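Polyketide synthase III (Ectocarpus siliculosus, PDB 4B0N) probably catalyses acyl transfer as a type III polyketide synthase of the chalcone and stilbene synthase family, in a pathway linked to phlorotannin monomer biosynthesis. Local coordinates at residues N199-A204 and E407-R412; P43-M48 and L265-N270; Y215-C220 and C247-L252. One frame throughout, in Å; residues are numbered along the deposited sequence.

Contact 1: N199-A204 and E407-R412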
ATOM      1  N   ASN A 199       0.669   3.146  10.179  1.00 32.67           N
ATOM      2  CA  ASN A 199       0.434   3.787   8.887  1.00 32.75           C
ATOM      3  C   ASN A 199      -1.037   3.714   8.514  1.00 32.89           C
ATOM      4  O   ASN A 199      -1.606   4.680   8.005  1.00 33.01           O
ATOM      5  CB  ASN A 199       1.295   3.149   7.793  1.00 32.66           C
ATOM      6  CG  ASN A 199       2.778   3.195   8.112  1.00 32.89           C
ATOM      7  OD1 ASN A 199       3.506   4.045   7.606  1.00 32.93           O
ATOM      8  ND2 ASN A 199       3.230   2.286   8.967  1.00 32.87           N
ATOM      9  N   GLY A 200      -1.643   2.561   8.786  1.00 33.20           N
ATOM     10  CA  GLY A 200      -3.076   2.356   8.591  1.00 33.37           C
ATOM     11  C   GLY A 200      -3.898   3.278   9.470  1.00 33.76           C
ATOM     12  O   GLY A 200      -4.869   3.880   9.007  1.00 33.97           O
ATOM     13  N   PHE A 201      -3.502   3.391  10.739  1.00 33.92           N
ATOM     14  CA  PHE A 201      -4.151   4.315  11.668  1.00 34.24           C
ATOM     15  C   PHE A 201      -4.101   5.759  11.167  1.00 34.67           C
ATOM     16  O   PHE A 201      -5.123   6.442  11.151  1.00 34.93           O
ATOM     17  CB  PHE A 201      -3.554   4.206  13.076  1.00 33.94           C
ATOM     18  CG  PHE A 201      -4.260   3.217  13.965  1.00 33.80           C
ATOM     19  CD1 PHE A 201      -5.642   3.281  14.148  1.00 33.76           C
ATOM     20  CD2 PHE A 201      -3.544   2.238  14.644  1.00 33.72           C
ATOM     21  CE1 PHE A 201      -6.293   2.374  14.970  1.00 33.69           C
ATOM     22  CE2 PHE A 201      -4.190   1.326  15.468  1.00 33.70           C
ATOM     23  CZ  PHE A 201      -5.565   1.395  15.632  1.00 33.76           C
ATOM     24  N   ARG A 202      -2.922   6.205  10.738  1.00 34.87           N
ATOM     25  CA  ARG A 202      -2.747   7.555  10.205  1.00 35.29           C
ATOM     26  C   ARG A 202      -3.672   7.820   9.028  1.00 35.32           C
ATOM     27  O   ARG A 202      -4.356   8.842   8.985  1.00 35.54           O
ATOM     28  CB  ARG A 202      -1.301   7.790   9.770  1.00 35.72           C
ATOM     29  CG  ARG A 202      -0.321   7.971  10.911  1.00 36.09           C
ATOM     30  CD  ARG A 202       0.963   8.599  10.407  1.00 36.51           C
ATOM     31  NE  ARG A 202       2.055   8.423  11.354  1.00 37.31           N
ATOM     32  CZ  ARG A 202       2.928   7.419  11.315  1.00 37.51           C
ATOM     33  NH1 ARG A 202       2.844   6.489  10.369  1.00 37.21           N
ATOM     34  NH2 ARG A 202       3.888   7.347  12.228  1.00 38.00           N
ATOM     35  N   ASN A 203      -3.687   6.889   8.078  1.00 35.33           N
ATOM     36  CA  ASN A 203      -4.521   7.004   6.889  1.00 35.39           C
ATOM     37  C   ASN A 203      -6.010   7.066   7.209  1.00 35.45           C
ATOM     38  O   ASN A 203      -6.759   7.798   6.558  1.00 35.53           O
ATOM     39  CB  ASN A 203      -4.228   5.860   5.923  1.00 35.46           C
ATOM     40  CG  ASN A 203      -2.991   6.107   5.081  1.00 35.72           C
ATOM     41  OD1 ASN A 203      -2.067   6.813   5.490  1.00 35.89           O
ATOM     42  ND2 ASN A 203      -2.968   5.522   3.893  1.00 35.82           N
ATOM     43  N   ALA A 204      -6.428   6.303   8.215  1.00 35.20           N
ATOM     44  CA  ALA A 204      -7.812   6.317   8.671  1.00 35.19           C
ATOM     45  C   ALA A 204      -8.140   7.601   9.438  1.00 35.47           C
ATOM     46  O   ALA A 204      -9.205   8.189   9.236  1.00 35.73           O
ATOM     47  CB  ALA A 204      -8.101   5.090   9.518  1.00 34.98           C
ATOM     48  N   GLU A 407       7.464   4.339  14.401  1.00 34.38           N
ATOM     49  CA  GLU A 407       6.095   4.737  14.091  1.00 34.23           C
ATOM     50  C   GLU A 407       5.220   4.624  15.328  1.00 34.11           C
ATOM     51  O   GLU A 407       5.082   3.539  15.894  1.00 34.21           O
ATOM     52  CB  GLU A 407       5.531   3.851  12.978  1.00 34.38           C
ATOM     53  CG  GLU A 407       5.449   4.511  11.608  1.00 34.92           C
ATOM     54  CD  GLU A 407       6.805   4.768  10.976  1.00 35.38           C
ATOM     55  OE1 GLU A 407       7.694   3.894  11.079  1.00 35.56           O
ATOM     56  OE2 GLU A 407       6.969   5.842  10.356  1.00 35.84           O
ATOM     57  N   GLY A 408       4.620   5.739  15.738  1.00 33.73           N
ATOM     58  CA  GLY A 408       3.829   5.757  16.965  1.00 33.68           C
ATOM     59  C   GLY A 408       2.572   6.600  16.937  1.00 33.31           C
ATOM     60  O   GLY A 408       2.391   7.435  16.050  1.00 33.32           O
ATOM     61  N   ILE A 409       1.703   6.366  17.919  1.00 33.27           N
ATOM     62  CA  ILE A 409       0.464   7.132  18.100  1.00 33.26           C
ATOM     63  C   ILE A 409       0.266   7.492  19.575  1.00 33.73           C
ATOM     64  O   ILE A 409       0.743   6.781  20.468  1.00 33.90           O
ATOM     65  CB  ILE A 409      -0.784   6.379  17.576  1.00 32.64           C
ATOM     66  CG1 ILE A 409      -0.825   4.942  18.119  1.00 32.53           C
ATOM     67  CG2 ILE A 409      -0.826   6.405  16.051  1.00 32.10           C
ATOM     68  CD1 ILE A 409      -2.205   4.319  18.149  1.00 32.37           C
ATOM     69  N   LEU A 410      -0.433   8.598  19.820  1.00 34.04           N
ATOM     70  CA  LEU A 410      -0.678   9.076  21.180  1.00 34.82           C
ATOM     71  C   LEU A 410      -2.163   9.079  21.508  1.00 35.15           C
ATOM     72  O   LEU A 410      -2.966   9.694  20.802  1.00 34.67           O
ATOM     73  CB  LEU A 410      -0.078  10.475  21.388  1.00 35.13           C
ATOM     74  CG  LEU A 410      -0.267  11.206  22.724  1.00 35.51           C
ATOM     75  CD1 LEU A 410       0.270  10.408  23.903  1.00 35.96           C
ATOM     76  CD2 LEU A 410       0.390  12.576  22.673  1.00 35.76           C
ATOM     77  N   LEU A 411      -2.511   8.382  22.584  1.00 36.21           N
ATOM     78  CA  LEU A 411      -3.890   8.310  23.056  1.00 36.91           C
ATOM     79  C   LEU A 411      -4.055   9.092  24.348  1.00 38.02           C
ATOM     80  O   LEU A 411      -3.408   8.788  25.353  1.00 38.13           O
ATOM     81  CB  LEU A 411      -4.331   6.857  23.261  1.00 36.34           C
ATOM     82  CG  LEU A 411      -4.477   5.970  22.025  1.00 35.66           C
ATOM     83  CD1 LEU A 411      -3.155   5.291  21.698  1.00 35.44           C
ATOM     84  CD2 LEU A 411      -5.565   4.933  22.256  1.00 35.67           C
ATOM     85  N   ARG A 412      -4.910  10.110  24.303  1.00 39.13           N
ATOM     86  CA  ARG A 412      -5.261  10.882  25.490  1.00 41.02           C
ATOM     87  C   ARG A 412      -6.771  10.928  25.661  1.00 41.86           C
ATOM     88  O   ARG A 412      -7.522  10.801  24.688  1.00 41.50           O
ATOM     89  CB  ARG A 412      -4.683  12.298  25.433  1.00 41.69           C
ATOM     90  CG  ARG A 412      -3.163  12.361  25.467  1.00 42.05           C
ATOM     91  CD  ARG A 412      -2.676  13.798  25.509  1.00 42.66           C
ATOM     92  NE  ARG A 412      -2.713  14.351  26.862  1.00 43.56           N
ATOM     93  CZ  ARG A 412      -2.591  15.644  27.155  1.00 44.36           C
ATOM     94  NH1 ARG A 412      -2.433  16.547  26.192  1.00 44.37           N
ATOM     95  NH2 ARG A 412      -2.633  16.041  28.417  1.00 45.09           N
TER
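Arg-202 NH2 has two oxygen partners: it donates a hydrogen bond to the backbone O of His-271, and makes a long salt bridge with Glu-407, 3.9 Å from NH2 to OE2. The hydrogen bond is the stronger of the two. The guanidinium and carboxylate planes stand 86° apart, so the charges do not pair as two flat groups side by side. Instead, Glu-407 CG sits in the guanidinium plane at its edge, 3.3 Å from Arg-202 NH2 and 3.5 Å from Arg-202 NH1. The glutamate chain bends at chi2 (69°), which sets CD off the line of the chain, and OE1 is hydrogen-bonded to Ser-401 OG. Asn-199, one helical turn before Arg-202, adds a looser contact, ND2 lying 4.1 Å from Glu-407 CG. Apolar packing follows further along, with Phe-201 CD2 at 4.3 Å from Ile-409 CD1. A leucine in place of Arg-202 would probably leave the carbonyl of His-271 without this donor and the Glu-407 carboxylate without a positive charge at long salt-bridge distance. No hydrogen bond joins the two segments; their axes pass 9.1 Å apart, with 52° between their N-to-C directions. This is a helix laid against a sheet inside the layered thiolase fold: strand 405-413 runs between strands 265-274 and 394-401, while helix 196-210 also packs Phe-201 on strand 245-255 and sends Asn-203 OD1 to a hydrogen bond with Thr-187 of the second subunit.

Contact 2: P43-M48 and L265-N270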
ATOM      1  N   PRO A  43      -9.878  11.629  16.074  1.00 39.56           N
ATOM      2  CA  PRO A  43     -10.128  10.241  15.687  1.00 38.98           C
ATOM      3  C   PRO A  43     -10.205   9.312  16.896  1.00 38.64           C
ATOM      4  O   PRO A  43      -9.350   9.370  17.784  1.00 38.78           O
ATOM      5  CB  PRO A  43      -8.931   9.892  14.798  1.00 38.58           C
ATOM      6  CG  PRO A  43      -7.856  10.828  15.208  1.00 38.78           C
ATOM      7  CD  PRO A  43      -8.510  12.067  15.743  1.00 39.31           C
ATOM      8  N   VAL A  44     -11.244   8.478  16.928  1.00 38.39           N
ATOM      9  CA  VAL A  44     -11.458   7.528  18.021  1.00 38.18           C
ATOM     10  C   VAL A  44     -11.703   6.128  17.469  1.00 37.55           C
ATOM     11  O   VAL A  44     -12.424   5.958  16.482  1.00 37.41           O
ATOM     12  CB  VAL A  44     -12.672   7.913  18.908  1.00 38.64           C
ATOM     13  CG1 VAL A  44     -12.729   7.025  20.143  1.00 38.84           C
ATOM     14  CG2 VAL A  44     -12.621   9.376  19.326  1.00 38.95           C
ATOM     15  N   ILE A  45     -11.103   5.133  18.117  1.00 37.01           N
ATOM     16  CA  ILE A  45     -11.395   3.731  17.828  1.00 36.26           C
ATOM     17  C   ILE A  45     -12.759   3.378  18.429  1.00 36.25           C
ATOM     18  O   ILE A  45     -12.906   3.277  19.651  1.00 36.36           O
ATOM     19  CB  ILE A  45     -10.282   2.792  18.356  1.00 35.99           C
ATOM     20  CG1 ILE A  45      -8.955   3.093  17.648  1.00 35.46           C
ATOM     21  CG2 ILE A  45     -10.667   1.328  18.166  1.00 35.74           C
ATOM     22  CD1 ILE A  45      -7.723   2.653  18.409  1.00 35.35           C
ATOM     23  N   ALA A  46     -13.753   3.217  17.558  1.00 36.04           N
ATOM     24  CA  ALA A  46     -15.129   2.927  17.971  1.00 36.36           C
ATOM     25  C   ALA A  46     -15.379   1.433  18.204  1.00 36.32           C
ATOM     26  O   ALA A  46     -16.211   1.054  19.031  1.00 36.65           O
ATOM     27  CB  ALA A  46     -16.116   3.484  16.953  1.00 36.19           C
ATOM     28  N   GLY A  47     -14.658   0.593  17.469  1.00 35.92           N
ATOM     29  CA  GLY A  47     -14.751  -0.852  17.621  1.00 36.00           C
ATOM     30  C   GLY A  47     -13.442  -1.519  17.266  1.00 35.81           C
ATOM     31  O   GLY A  47     -12.738  -1.081  16.356  1.00 35.44           O
ATOM     32  N   MET A  48     -13.115  -2.580  17.994  1.00 36.25           N
ATOM     33  CA  MET A  48     -11.885  -3.326  17.762  1.00 36.40           C
ATOM     34  C   MET A  48     -12.128  -4.823  17.935  1.00 36.68           C
ATOM     35  O   MET A  48     -12.852  -5.244  18.839  1.00 37.31           O
ATOM     36  CB  MET A  48     -10.786  -2.839  18.714  1.00 36.80           C
ATOM     37  CG  MET A  48      -9.435  -3.516  18.538  1.00 36.95           C
ATOM     38  SD  MET A  48      -8.070  -2.570  19.243  1.00 37.08           S
ATOM     39  CE  MET A  48      -7.711  -1.460  17.884  1.00 36.77           C
ATOM     40  N   LEU A 265     -10.856   7.481  25.188  1.00 37.49           N
ATOM     41  CA  LEU A 265      -9.516   7.768  24.689  1.00 36.96           C
ATOM     42  C   LEU A 265      -9.578   8.001  23.186  1.00 36.58           C
ATOM     43  O   LEU A 265     -10.230   7.246  22.460  1.00 36.58           O
ATOM     44  CB  LEU A 265      -8.564   6.605  24.984  1.00 36.59           C
ATOM     45  CG  LEU A 265      -8.139   6.341  26.432  1.00 37.04           C
ATOM     46  CD1 LEU A 265      -7.569   4.936  26.569  1.00 36.82           C
ATOM     47  CD2 LEU A 265      -7.138   7.381  26.921  1.00 37.33           C
ATOM     48  N   ALA A 266      -8.907   9.053  22.727  1.00 36.51           N
ATOM     49  CA  ALA A 266      -8.822   9.344  21.300  1.00 36.33           C
ATOM     50  C   ALA A 266      -7.368   9.441  20.853  1.00 36.19           C
ATOM     51  O   ALA A 266      -6.496   9.803  21.642  1.00 36.42           O
ATOM     52  CB  ALA A 266      -9.563  10.628  20.980  1.00 36.54           C
ATOM     53  N   ILE A 267      -7.112   9.111  19.589  1.00 35.81           N
ATOM     54  CA  ILE A 267      -5.768   9.240  19.028  1.00 35.97           C
ATOM     55  C   ILE A 267      -5.488  10.718  18.716  1.00 36.49           C
ATOM     56  O   ILE A 267      -5.873  11.237  17.661  1.00 36.40           O
ATOM     57  CB  ILE A 267      -5.547   8.316  17.803  1.00 35.43           C
ATOM     58  CG1 ILE A 267      -5.931   6.869  18.150  1.00 35.17           C
ATOM     59  CG2 ILE A 267      -4.096   8.383  17.334  1.00 35.14           C
ATOM     60  CD1 ILE A 267      -6.026   5.927  16.966  1.00 34.62           C
ATOM     61  N   VAL A 268      -4.819  11.382  19.659  1.00 36.73           N
ATOM     62  CA  VAL A 268      -4.586  12.828  19.608  1.00 37.05           C
ATOM     63  C   VAL A 268      -3.524  13.229  18.579  1.00 36.92           C
ATOM     64  O   VAL A 268      -3.636  14.286  17.950  1.00 36.98           O
ATOM     65  CB  VAL A 268      -4.211  13.391  21.001  1.00 37.75           C
ATOM     66  CG1 VAL A 268      -4.148  14.912  20.975  1.00 38.41           C
ATOM     67  CG2 VAL A 268      -5.217  12.942  22.047  1.00 37.97           C
ATOM     68  N   ASP A 269      -2.499  12.395  18.413  1.00 36.68           N
ATOM     69  CA  ASP A 269      -1.424  12.687  17.462  1.00 36.81           C
ATOM     70  C   ASP A 269      -0.733  11.430  16.940  1.00 36.64           C
ATOM     71  O   ASP A 269      -0.853  10.352  17.524  1.00 36.91           O
ATOM     72  CB  ASP A 269      -0.389  13.630  18.095  1.00 37.30           C
ATOM     73  CG  ASP A 269       0.477  14.348  17.059  1.00 37.28           C
ATOM     74  OD1 ASP A 269      -0.025  14.671  15.961  1.00 36.90           O
ATOM     75  OD2 ASP A 269       1.667  14.595  17.351  1.00 37.70           O
ATOM     76  N   ASN A 270      -0.026  11.586  15.823  1.00 36.46           N
ATOM     77  CA  ASN A 270       0.882  10.566  15.311  1.00 36.34           C
ATOM     78  C   ASN A 270       2.272  11.151  15.070  1.00 36.33           C
ATOM     79  O   ASN A 270       2.410  12.325  14.717  1.00 36.45           O
ATOM     80  CB  ASN A 270       0.328   9.911  14.036  1.00 36.20           C
ATOM     81  CG  ASN A 270      -0.142  10.926  13.008  1.00 36.35           C
ATOM     82  OD1 ASN A 270       0.661  11.601  12.361  1.00 36.33           O
ATOM     83  ND2 ASN A 270      -1.456  11.024  12.840  1.00 36.39           N
TER
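Ile-45 and Ile-267 meet through their outermost carbons, CD1 to CD1 at 4.0 Å, with the two side chains crossing obliquely. In both, CG1 is anti to the carbonyl carbon (chi1 -63° in Ile-45, -52° in Ile-267), and this is the branch that carries the touching CD1. Val-44 straddles the neighbouring residues with its two branches: CG2 touches Ala-266 CB at 3.7 Å, whereas CG1 lies 3.4 Å from the backbone O of Leu-265. The Pro-43 ring lies by the carbonyl of Ile-267, CG 3.2 Å from Ile-267 O, with Ile-267 CB further off. One hydrogen bond links the backbones, Ile-267 N to Pro-43 O at 2.9 Å, with an N-H...O angle of 143°. In the thiolase-like fold two sheets lie in separate layers, and here an outermost strand of each makes the contact: 42-51 belongs to the sheet containing 245-255, and 265-274 to the one containing 405-413. Their segments run roughly antiparallel and approach to 4.8 Å between axes; the single cross-bond is consistent with a local contact between two sheets. Helix 196-210 covers one flank, with Asn-205 touching both Pro-43 and Ile-267. From helix 369-385, Phe-378 packs on Ile-45 and His-381 on Leu-265.

Contact 3: Y215-C220 and C247-L252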
ATOM      1  N   TYR A 215     -17.240   6.895   8.662  1.00 35.29           N
ATOM      2  CA  TYR A 215     -16.593   5.797   9.378  1.00 34.90           C
ATOM      3  C   TYR A 215     -15.614   5.011   8.503  1.00 34.57           C
ATOM      4  O   TYR A 215     -15.922   4.672   7.357  1.00 34.77           O
ATOM      5  CB  TYR A 215     -17.648   4.846   9.953  1.00 35.18           C
ATOM      6  CG  TYR A 215     -18.523   5.457  11.026  1.00 35.40           C
ATOM      7  CD1 TYR A 215     -18.059   5.593  12.334  1.00 35.31           C
ATOM      8  CD2 TYR A 215     -19.819   5.888  10.736  1.00 35.83           C
ATOM      9  CE1 TYR A 215     -18.856   6.147  13.323  1.00 35.65           C
ATOM     10  CE2 TYR A 215     -20.624   6.446  11.720  1.00 36.13           C
ATOM     11  CZ  TYR A 215     -20.136   6.571  13.010  1.00 36.10           C
ATOM     12  OH  TYR A 215     -20.916   7.120  13.999  1.00 36.38           O
ATOM     13  N   ALA A 216     -14.442   4.711   9.060  1.00 33.95           N
ATOM     14  CA  ALA A 216     -13.388   4.002   8.341  1.00 33.33           C
ATOM     15  C   ALA A 216     -12.974   2.728   9.071  1.00 33.08           C
ATOM     16  O   ALA A 216     -12.914   2.702  10.303  1.00 33.07           O
ATOM     17  CB  ALA A 216     -12.185   4.912   8.138  1.00 33.00           C
ATOM     18  N   LEU A 217     -12.685   1.682   8.299  1.00 32.83           N
ATOM     19  CA  LEU A 217     -12.286   0.384   8.842  1.00 32.58           C
ATOM     20  C   LEU A 217     -10.853   0.031   8.440  1.00 32.19           C
ATOM     21  O   LEU A 217     -10.544  -0.111   7.259  1.00 32.07           O
ATOM     22  CB  LEU A 217     -13.271  -0.703   8.384  1.00 32.84           C
ATOM     23  CG  LEU A 217     -13.032  -2.187   8.700  1.00 32.84           C
ATOM     24  CD1 LEU A 217     -13.042  -2.466  10.198  1.00 32.77           C
ATOM     25  CD2 LEU A 217     -14.070  -3.043   7.990  1.00 32.90           C
ATOM     26  N   MET A 218      -9.982  -0.100   9.436  1.00 32.20           N
ATOM     27  CA  MET A 218      -8.583  -0.444   9.205  1.00 32.16           C
ATOM     28  C   MET A 218      -8.322  -1.872   9.672  1.00 32.17           C
ATOM     29  O   MET A 218      -8.577  -2.209  10.828  1.00 31.97           O
ATOM     30  CB  MET A 218      -7.659   0.550   9.922  1.00 32.06           C
ATOM     31  CG  MET A 218      -6.194   0.460   9.521  1.00 31.96           C
ATOM     32  SD  MET A 218      -5.251  -0.736  10.488  1.00 32.07           S
ATOM     33  CE  MET A 218      -4.988   0.182  12.003  1.00 31.87           C
ATOM     34  N   ILE A 219      -7.824  -2.706   8.763  1.00 32.39           N
ATOM     35  CA  ILE A 219      -7.606  -4.124   9.052  1.00 32.68           C
ATOM     36  C   ILE A 219      -6.174  -4.544   8.757  1.00 32.76           C
ATOM     37  O   ILE A 219      -5.692  -4.402   7.632  1.00 32.86           O
ATOM     38  CB  ILE A 219      -8.567  -5.040   8.257  1.00 32.84           C
ATOM     39  CG1 ILE A 219     -10.008  -4.534   8.362  1.00 33.24           C
ATOM     40  CG2 ILE A 219      -8.465  -6.478   8.754  1.00 32.82           C
ATOM     41  CD1 ILE A 219     -11.000  -5.274   7.492  1.00 33.73           C
ATOM     42  N   CYS A 220      -5.504  -5.062   9.781  1.00 33.04           N
ATOM     43  CA  CYS A 220      -4.195  -5.682   9.617  1.00 33.19           C
ATOM     44  C   CYS A 220      -4.334  -7.195   9.575  1.00 33.36           C
ATOM     45  O   CYS A 220      -4.911  -7.807  10.475  1.00 33.69           O
ATOM     46  CB  CYS A 220      -3.255  -5.269  10.740  1.00 33.23           C
ATOM     47  SG  CYS A 220      -2.805  -3.526  10.657  1.00 33.75           S
ATOM     48  N   CYS A 247      -4.643 -11.560  12.881  1.00 31.33           N
ATOM     49  CA  CYS A 247      -5.438 -10.486  12.292  1.00 30.97           C
ATOM     50  C   CYS A 247      -6.122  -9.620  13.351  1.00 30.66           C
ATOM     51  O   CYS A 247      -6.609 -10.117  14.369  1.00 30.53           O
ATOM     52  CB  CYS A 247      -6.476 -11.052  11.321  1.00 31.24           C
ATOM     53  SG  CYS A 247      -7.608  -9.826  10.622  1.00 31.50           S
ATOM     54  N   ALA A 248      -6.150  -8.317  13.091  1.00 30.43           N
ATOM     55  CA  ALA A 248      -6.802  -7.356  13.973  1.00 30.53           C
ATOM     56  C   ALA A 248      -7.401  -6.221  13.162  1.00 30.30           C
ATOM     57  O   ALA A 248      -6.810  -5.771  12.180  1.00 30.16           O
ATOM     58  CB  ALA A 248      -5.819  -6.816  14.998  1.00 30.59           C
ATOM     59  N   ALA A 249      -8.578  -5.765  13.576  1.00 30.52           N
ATOM     60  CA  ALA A 249      -9.280  -4.694  12.874  1.00 30.63           C
ATOM     61  C   ALA A 249      -9.721  -3.586  13.824  1.00 30.86           C
ATOM     62  O   ALA A 249      -9.894  -3.809  15.025  1.00 31.23           O
ATOM     63  CB  ALA A 249     -10.469  -5.251  12.108  1.00 30.71           C
ATOM     64  N   ALA A 250      -9.894  -2.390  13.271  1.00 30.95           N
ATOM     65  CA  ALA A 250     -10.318  -1.228  14.044  1.00 31.27           C
ATOM     66  C   ALA A 250     -11.230  -0.336  13.216  1.00 31.49           C
ATOM     67  O   ALA A 250     -10.927  -0.022  12.061  1.00 31.46           O
ATOM     68  CB  ALA A 250      -9.110  -0.445  14.536  1.00 31.03           C
ATOM     69  N   VAL A 251     -12.354   0.055  13.805  1.00 31.89           N
ATOM     70  CA  VAL A 251     -13.249   1.021  13.185  1.00 32.15           C
ATOM     71  C   VAL A 251     -12.949   2.387  13.786  1.00 32.35           C
ATOM     72  O   VAL A 251     -12.740   2.508  14.994  1.00 32.29           O
ATOM     73  CB  VAL A 251     -14.734   0.661  13.387  1.00 32.42           C
ATOM     74  CG1 VAL A 251     -15.624   1.577  12.557  1.00 32.60           C
ATOM     75  CG2 VAL A 251     -14.987  -0.793  13.017  1.00 32.39           C
ATOM     76  N   LEU A 252     -12.917   3.408  12.937  1.00 32.64           N
ATOM     77  CA  LEU A 252     -12.536   4.740  13.372  1.00 33.06           C
ATOM     78  C   LEU A 252     -13.589   5.786  13.067  1.00 33.67           C
ATOM     79  O   LEU A 252     -14.093   5.873  11.946  1.00 33.57           O
ATOM     80  CB  LEU A 252     -11.186   5.125  12.772  1.00 32.82           C
ATOM     81  CG  LEU A 252     -10.019   4.568  13.588  1.00 32.75           C
ATOM     82  CD1 LEU A 252      -9.042   3.799  12.719  1.00 32.60           C
ATOM     83  CD2 LEU A 252      -9.326   5.673  14.370  1.00 32.98           C
TER
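Ile-219 faces Ala-249 as an antiparallel non-hydrogen-bonded pair, and its CB projects to the sheet face that also carries Leu-217 and Val-251. From CB the side chain forks. The CG1 branch, anti to the carbonyl carbon (chi1 -48°), meets Ala-249 CB at 3.8 Å. The CG2 branch reaches Cys-247 SG at 3.9 Å and comes equally near the backbone O of Ala-248. Beyond CG1 the chain stays extended (chi2 174°) to its tip, CD1, and the side chain as a whole packs on Val-136 and Ala-140 of helix 121-146. On the same face Leu-217 CD1 adds a further apolar contact, 3.8 Å from Val-251 CG2. Six backbone hydrogen bonds fix the register, two for each of the pairs Ala-216 with Leu-252, Met-218 with Ala-250 and Cys-220 with Ala-248. They range from Leu-252 N to Ala-216 O at 2.7 Å to Ala-216 N to Leu-252 O at 3.1 Å. This regular antiparallel pairing lies inside a five-stranded mixed sheet, where strand 154-161 bonds to the other edge of 215-223 and strand 42-51 to that of 245-255. Helix 121-146 covers the Ile-219 face, and helix 196-210 covers the face bearing Met-218 and Leu-252.

Overall arrangement
All three contacts are buried; none is a surface contact, although Ile-45 in contact 2 and Tyr-215 in contact 3 are partly exposed. Contact 3 lies within one sheet and is held by backbone bonding, burying 518 Å². Contacts 1 and 2 bury about half as much each and connect different layers: contact 1 sets helix 196-210 on the sheet containing 405-413 through charged and apolar side chains, and contact 2 brings the two sheets' outer strands together by apolar packing and one backbone hydrogen bond. Strands 405-413 and 265-274 are sheet neighbours, joining contacts 1 and 2; strands 42-51 and 245-255 likewise join contacts 2 and 3. Phe-201 CD2, 3.6 Å from Met-218 CE, ties contact 1 to contact 3.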